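Phenolpthiocerol synthesis type-I polyketide synthase ppsA (Mycobacterium bovis, PDB 7AKC) probably helps build the lipid core of phthiocerols and phenolphthiocerols from malonyl-CoA or methylmalonyl-CoA extender units, and is represented here by its acyltransferase domain. Local coordinates at residues A[105-119]-A[236-248]. Sequence-based numbering, arbitrary orientation.
Sequences PDLVIGHSMGEVAAA and TPTIGIISTTYAD
Glu115, in helix 115-119, presents its carboxylate to three consecutive residues, Ser243, Thr244 and Thr245. Its CG lies anti to the backbone N (chi1 -177°) and the chain stays extended beyond it, which carries the carboxylate across to the other segment. Ser243 OG donates to Glu115 OE1 over 2.7 Å on the syn side, whereas Thr245 OG1 reaches the same oxygen over 2.8 Å from above the opposite face of the carboxylate plane. Glu115 OE2 uses its syn lone pair for Thr244 N (2.8 Å, N-H...O 166°). With both oxygens gripped, rotation of the group is probably restricted; His259 NE2 also bonds OE1. Ser243 OG in turn accepts from Thr245 N at 3.0 Å, closing an ST turn that probably helps to hold the two hydroxyls in place.

Thr244 adds a second tie: OG1, between its backbone N and carbonyl carbon (chi1 57°), donates to Gly110 O in the carbonyl plane at 2.7 Å, while CG2 meets Ile109 CG2. A water takes the Gly110 N-H and lies within bonding distance of Glu115 OE2 and Ile242 O, filling in where the strands diverge. Before that point Val108 bonds Gly240 O through its N and receives Ile242 N at its O (3.2 Å), a parallel pairing. Ile241 CD1 rests against both Val108 CG2 (3.8 Å) and Ala118 CB; on the other face the side chains of Leu107 and Ile242 cross obliquely, with Leu107 CD2 3.8 Å from Ile242 CD1.

Gly110, Ser112 and Gly114 match the GxSxG nucleophile elbow expected of an acyltransferase, and Ser112 OG bonds His214 NE2, consistent with a catalytic pair. Strand 240-242 edges the parallel sheet beside 107-110, which pairs with 23-27 beyond; helix 270-278 covers the Leu107-Ile109-Ile242 face, and helix 257-265 lies against Ser243 and Thr245.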
loop_
_atom_site.group_PDB
_atom_site.type_symbol
_atom_site.label_atom_id
_atom_site.label_comp_id
_atom_site.label_asym_id
_atom_site.label_seq_id
_atom_site.Cartn_x
_atom_site.Cartn_y
_atom_site.Cartn_z
ATOM N N PRO A 105 -18.276 1.298 1.898
ATOM C CA PRO A 105 -17.419 2.227 1.144
ATOM C C PRO A 105 -17.996 2.672 -0.181
ATOM O O PRO A 105 -18.579 1.891 -0.929
ATOM C CB PRO A 105 -16.141 1.420 0.914
ATOM C CG PRO A 105 -16.584 0.019 0.873
ATOM C CD PRO A 105 -17.819 -0.098 1.758
ATOM N N ASP A 106 -17.867 3.951 -0.449
ATOM C CA ASP A 106 -18.195 4.519 -1.747
ATOM C C ASP A 106 -16.955 4.456 -2.676
ATOM O O ASP A 106 -17.080 4.628 -3.889
ATOM C CB ASP A 106 -18.639 5.964 -1.563
ATOM C CG ASP A 106 -19.834 6.063 -0.632
ATOM O OD1 ASP A 106 -20.927 5.570 -1.015
ATOM O OD2 ASP A 106 -19.675 6.610 0.489
ATOM N N LEU A 107 -15.771 4.199 -2.103
ATOM C CA LEU A 107 -14.506 4.180 -2.796
ATOM C C LEU A 107 -13.512 3.401 -1.938
ATOM O O LEU A 107 -13.614 3.375 -0.703
ATOM C CB LEU A 107 -14.009 5.621 -2.935
ATOM C CG LEU A 107 -12.800 5.824 -3.820
ATOM C CD1 LEU A 107 -13.217 6.214 -5.216
ATOM C CD2 LEU A 107 -11.889 6.902 -3.249
ATOM N N VAL A 108 -12.603 2.708 -2.599
ATOM C CA VAL A 108 -11.546 1.995 -1.878
ATOM C C VAL A 108 -10.170 2.434 -2.360
ATOM O O VAL A 108 -9.997 2.788 -3.520
ATOM C CB VAL A 108 -11.728 0.453 -1.901
ATOM C CG1 VAL A 108 -13.059 0.038 -1.276
ATOM C CG2 VAL A 108 -11.588 -0.095 -3.305
ATOM N N ILE A 109 -9.167 2.394 -1.453
ATOM C CA ILE A 109 -7.783 2.689 -1.787
ATOM C C ILE A 109 -6.957 1.629 -1.111
ATOM O O ILE A 109 -7.086 1.402 0.080
ATOM C CB ILE A 109 -7.360 4.107 -1.338
ATOM C CG1 ILE A 109 -8.173 5.189 -2.105
ATOM C CG2 ILE A 109 -5.875 4.292 -1.546
ATOM C CD1 ILE A 109 -7.935 6.633 -1.649
ATOM N N GLY A 110 -6.145 0.949 -1.885
ATOM C CA GLY A 110 -5.253 -0.081 -1.366
ATOM C C GLY A 110 -3.835 0.452 -1.425
ATOM O O GLY A 110 -3.402 0.951 -2.460
ATOM N N HIS A 111 -3.101 0.316 -0.324
ATOM C CA HIS A 111 -1.719 0.741 -0.125
ATOM C C HIS A 111 -0.822 -0.493 -0.275
ATOM O O HIS A 111 -1.023 -1.502 0.414
ATOM C CB HIS A 111 -1.620 1.325 1.281
ATOM C CG HIS A 111 -0.252 1.607 1.799
ATOM N ND1 HIS A 111 0.534 0.590 2.356
ATOM C CD2 HIS A 111 0.377 2.792 1.980
ATOM C CE1 HIS A 111 1.636 1.190 2.794
ATOM N NE2 HIS A 111 1.591 2.512 2.572
ATOM N N SER A 112 0.160 -0.427 -1.198
ATOM C CA SER A 112 1.108 -1.499 -1.421
ATOM C C SER A 112 0.384 -2.863 -1.673
ATOM O O SER A 112 -0.567 -2.911 -2.451
ATOM C CB SER A 112 2.134 -1.528 -0.269
ATOM O OG SER A 112 3.083 -2.584 -0.390
ATOM N N MET A 113 0.755 -3.923 -0.968
ATOM C CA MET A 113 0.117 -5.231 -1.092
ATOM C C MET A 113 -1.399 -5.206 -0.780
ATOM O O MET A 113 -2.122 -6.104 -1.196
ATOM C CB MET A 113 0.866 -6.259 -0.235
ATOM C CG MET A 113 2.380 -6.230 -0.415
ATOM S SD MET A 113 2.931 -6.965 -1.972
ATOM C CE MET A 113 3.156 -5.437 -3.020
ATOM N N GLY A 114 -1.878 -4.141 -0.142
ATOM C CA GLY A 114 -3.282 -3.943 0.194
ATOM C C GLY A 114 -4.191 -3.687 -0.995
ATOM O O GLY A 114 -5.415 -3.753 -0.858
ATOM N N GLU A 115 -3.610 -3.340 -2.166
ATOM C CA GLU A 115 -4.406 -3.084 -3.374
ATOM C C GLU A 115 -5.120 -4.366 -3.845
ATOM O O GLU A 115 -6.177 -4.272 -4.458
ATOM C CB GLU A 115 -3.543 -2.458 -4.488
ATOM C CG GLU A 115 -4.352 -2.115 -5.727
ATOM C CD GLU A 115 -3.763 -0.930 -6.461
ATOM O OE1 GLU A 115 -3.408 -1.103 -7.646
ATOM O OE2 GLU A 115 -3.671 0.166 -5.866
ATOM N N VAL A 116 -4.599 -5.566 -3.515
ATOM C CA VAL A 116 -5.323 -6.812 -3.854
ATOM C C VAL A 116 -6.672 -6.823 -3.130
ATOM O O VAL A 116 -7.717 -7.017 -3.771
ATOM C CB VAL A 116 -4.523 -8.095 -3.544
ATOM C CG1 VAL A 116 -5.412 -9.336 -3.675
ATOM C CG2 VAL A 116 -3.328 -8.210 -4.463
ATOM N N ALA A 117 -6.664 -6.587 -1.805
ATOM C CA ALA A 117 -7.916 -6.616 -1.037
ATOM C C ALA A 117 -8.883 -5.534 -1.468
ATOM O O ALA A 117 -10.097 -5.773 -1.493
ATOM C CB ALA A 117 -7.627 -6.503 0.450
ATOM N N ALA A 118 -8.351 -4.352 -1.826
ATOM C CA ALA A 118 -9.154 -3.230 -2.301
ATOM C C ALA A 118 -9.772 -3.603 -3.640
ATOM O O ALA A 118 -10.957 -3.348 -3.836
ATOM C CB ALA A 118 -8.290 -1.967 -2.449
ATOM N N ALA A 119 -9.020 -4.263 -4.540
ATOM C CA ALA A 119 -9.582 -4.723 -5.819
ATOM C C ALA A 119 -10.679 -5.730 -5.600
ATOM O O ALA A 119 -11.636 -5.739 -6.374
ATOM C CB ALA A 119 -8.503 -5.319 -6.710
ATOM N N THR A 236 -14.849 -4.945 -14.457
ATOM C CA THR A 236 -14.983 -3.530 -14.152
ATOM C C THR A 236 -15.473 -3.459 -12.701
ATOM O O THR A 236 -16.406 -4.179 -12.326
ATOM C CB THR A 236 -16.018 -2.905 -15.103
ATOM O OG1 THR A 236 -15.447 -2.823 -16.407
ATOM C CG2 THR A 236 -16.484 -1.525 -14.652
ATOM N N PRO A 237 -14.812 -2.666 -11.855
ATOM C CA PRO A 237 -15.250 -2.585 -10.458
ATOM C C PRO A 237 -16.671 -2.022 -10.298
ATOM O O PRO A 237 -17.103 -1.134 -11.032
ATOM C CB PRO A 237 -14.184 -1.700 -9.799
ATOM C CG PRO A 237 -13.619 -0.895 -10.914
ATOM C CD PRO A 237 -13.673 -1.765 -12.131
ATOM N N THR A 238 -17.396 -2.588 -9.349
ATOM C CA THR A 238 -18.728 -2.159 -8.977
ATOM C C THR A 238 -18.665 -0.941 -8.038
ATOM O O THR A 238 -19.607 -0.189 -7.973
ATOM C CB THR A 238 -19.513 -3.333 -8.385
ATOM O OG1 THR A 238 -18.963 -3.671 -7.116
ATOM C CG2 THR A 238 -19.501 -4.560 -9.286
ATOM N N ILE A 239 -17.587 -0.790 -7.270
ATOM C CA ILE A 239 -17.360 0.349 -6.382
ATOM C C ILE A 239 -16.105 1.071 -6.896
ATOM O O ILE A 239 -15.186 0.423 -7.399
ATOM C CB ILE A 239 -17.167 -0.169 -4.932
ATOM C CG1 ILE A 239 -18.443 -0.849 -4.417
ATOM C CG2 ILE A 239 -16.701 0.915 -3.968
ATOM C CD1 ILE A 239 -18.189 -1.662 -3.156
ATOM N N GLY A 240 -16.067 2.392 -6.773
ATOM C CA GLY A 240 -14.891 3.160 -7.189
ATOM C C GLY A 240 -13.611 2.745 -6.489
ATOM O O GLY A 240 -13.638 2.346 -5.332
ATOM N N ILE A 241 -12.497 2.776 -7.208
ATOM C CA ILE A 241 -11.200 2.458 -6.654
ATOM C C ILE A 241 -10.168 3.380 -7.275
ATOM O O ILE A 241 -10.235 3.681 -8.478
ATOM C CB ILE A 241 -10.836 0.972 -6.887
ATOM C CG1 ILE A 241 -9.407 0.659 -6.351
ATOM C CG2 ILE A 241 -11.030 0.553 -8.351
ATOM C CD1 ILE A 241 -9.165 -0.796 -6.107
ATOM N N ILE A 242 -9.318 3.925 -6.424
ATOM C CA ILE A 242 -8.180 4.692 -6.879
ATOM C C ILE A 242 -6.970 3.811 -6.647
ATOM O O ILE A 242 -6.694 3.396 -5.506
ATOM C CB ILE A 242 -8.000 6.068 -6.220
ATOM C CG1 ILE A 242 -9.308 6.890 -6.329
ATOM C CG2 ILE A 242 -6.791 6.787 -6.842
ATOM C CD1 ILE A 242 -9.238 8.205 -5.675
ATOM N N SER A 243 -6.295 3.425 -7.731
ATOM C CA SER A 243 -5.078 2.615 -7.595
ATOM C C SER A 243 -3.926 3.482 -7.096
ATOM O O SER A 243 -3.821 4.649 -7.450
ATOM C CB SER A 243 -4.696 2.048 -8.956
ATOM O OG SER A 243 -3.516 1.266 -8.896
ATOM N N THR A 244 -3.032 2.891 -6.323
ATOM C CA THR A 244 -1.809 3.551 -5.892
ATOM C C THR A 244 -0.614 3.062 -6.749
ATOM O O THR A 244 0.551 3.430 -6.480
ATOM C CB THR A 244 -1.559 3.254 -4.402
ATOM O OG1 THR A 244 -1.484 1.824 -4.165
ATOM C CG2 THR A 244 -2.616 3.937 -3.477
ATOM N N THR A 245 -0.863 2.270 -7.781
ATOM C CA THR A 245 0.171 1.711 -8.620
ATOM C C THR A 245 0.854 2.682 -9.580
ATOM O O THR A 245 2.094 2.589 -9.781
ATOM C CB THR A 245 -0.400 0.514 -9.387
ATOM O OG1 THR A 245 -0.749 -0.499 -8.424
ATOM C CG2 THR A 245 0.591 -0.060 -10.412
ATOM N N TYR A 246 0.055 3.571 -10.168
ATOM C CA TYR A 246 0.560 4.473 -11.224
ATOM C C TYR A 246 0.617 5.939 -10.792
ATOM O O TYR A 246 -0.240 6.396 -10.041
ATOM C CB TYR A 246 -0.328 4.345 -12.464
ATOM C CG TYR A 246 -0.592 2.931 -12.902
ATOM C CD1 TYR A 246 0.314 2.260 -13.703
ATOM C CD2 TYR A 246 -1.743 2.266 -12.520
ATOM C CE1 TYR A 246 0.086 0.960 -14.112
ATOM C CE2 TYR A 246 -1.984 0.965 -12.918
ATOM C CZ TYR A 246 -1.066 0.309 -13.717
ATOM O OH TYR A 246 -1.289 -0.972 -14.119
ATOM N N ALA A 247 1.619 6.647 -11.308
ATOM C CA ALA A 247 1.724 8.083 -11.037
ATOM C C ALA A 247 0.536 8.819 -11.668
ATOM O O ALA A 247 0.115 9.840 -11.147
ATOM C CB ALA A 247 3.034 8.649 -11.608
ATOM N N ASP A 248 0.048 8.315 -12.803
ATOM C CA ASP A 248 -1.123 8.923 -13.479
ATOM C C ASP A 248 -2.362 8.234 -12.932
ATOM O O ASP A 248 -2.550 7.064 -13.224
ATOM C CB ASP A 248 -1.005 8.839 -15.004
ATOM C CG ASP A 248 -2.171 9.439 -15.778
ATOM O OD1 ASP A 248 -3.015 10.108 -15.162
ATOM O OD2 ASP A 248 -2.216 9.233 -16.998
HETATM O O HOH W 1 -6.032 0.910 -4.673
#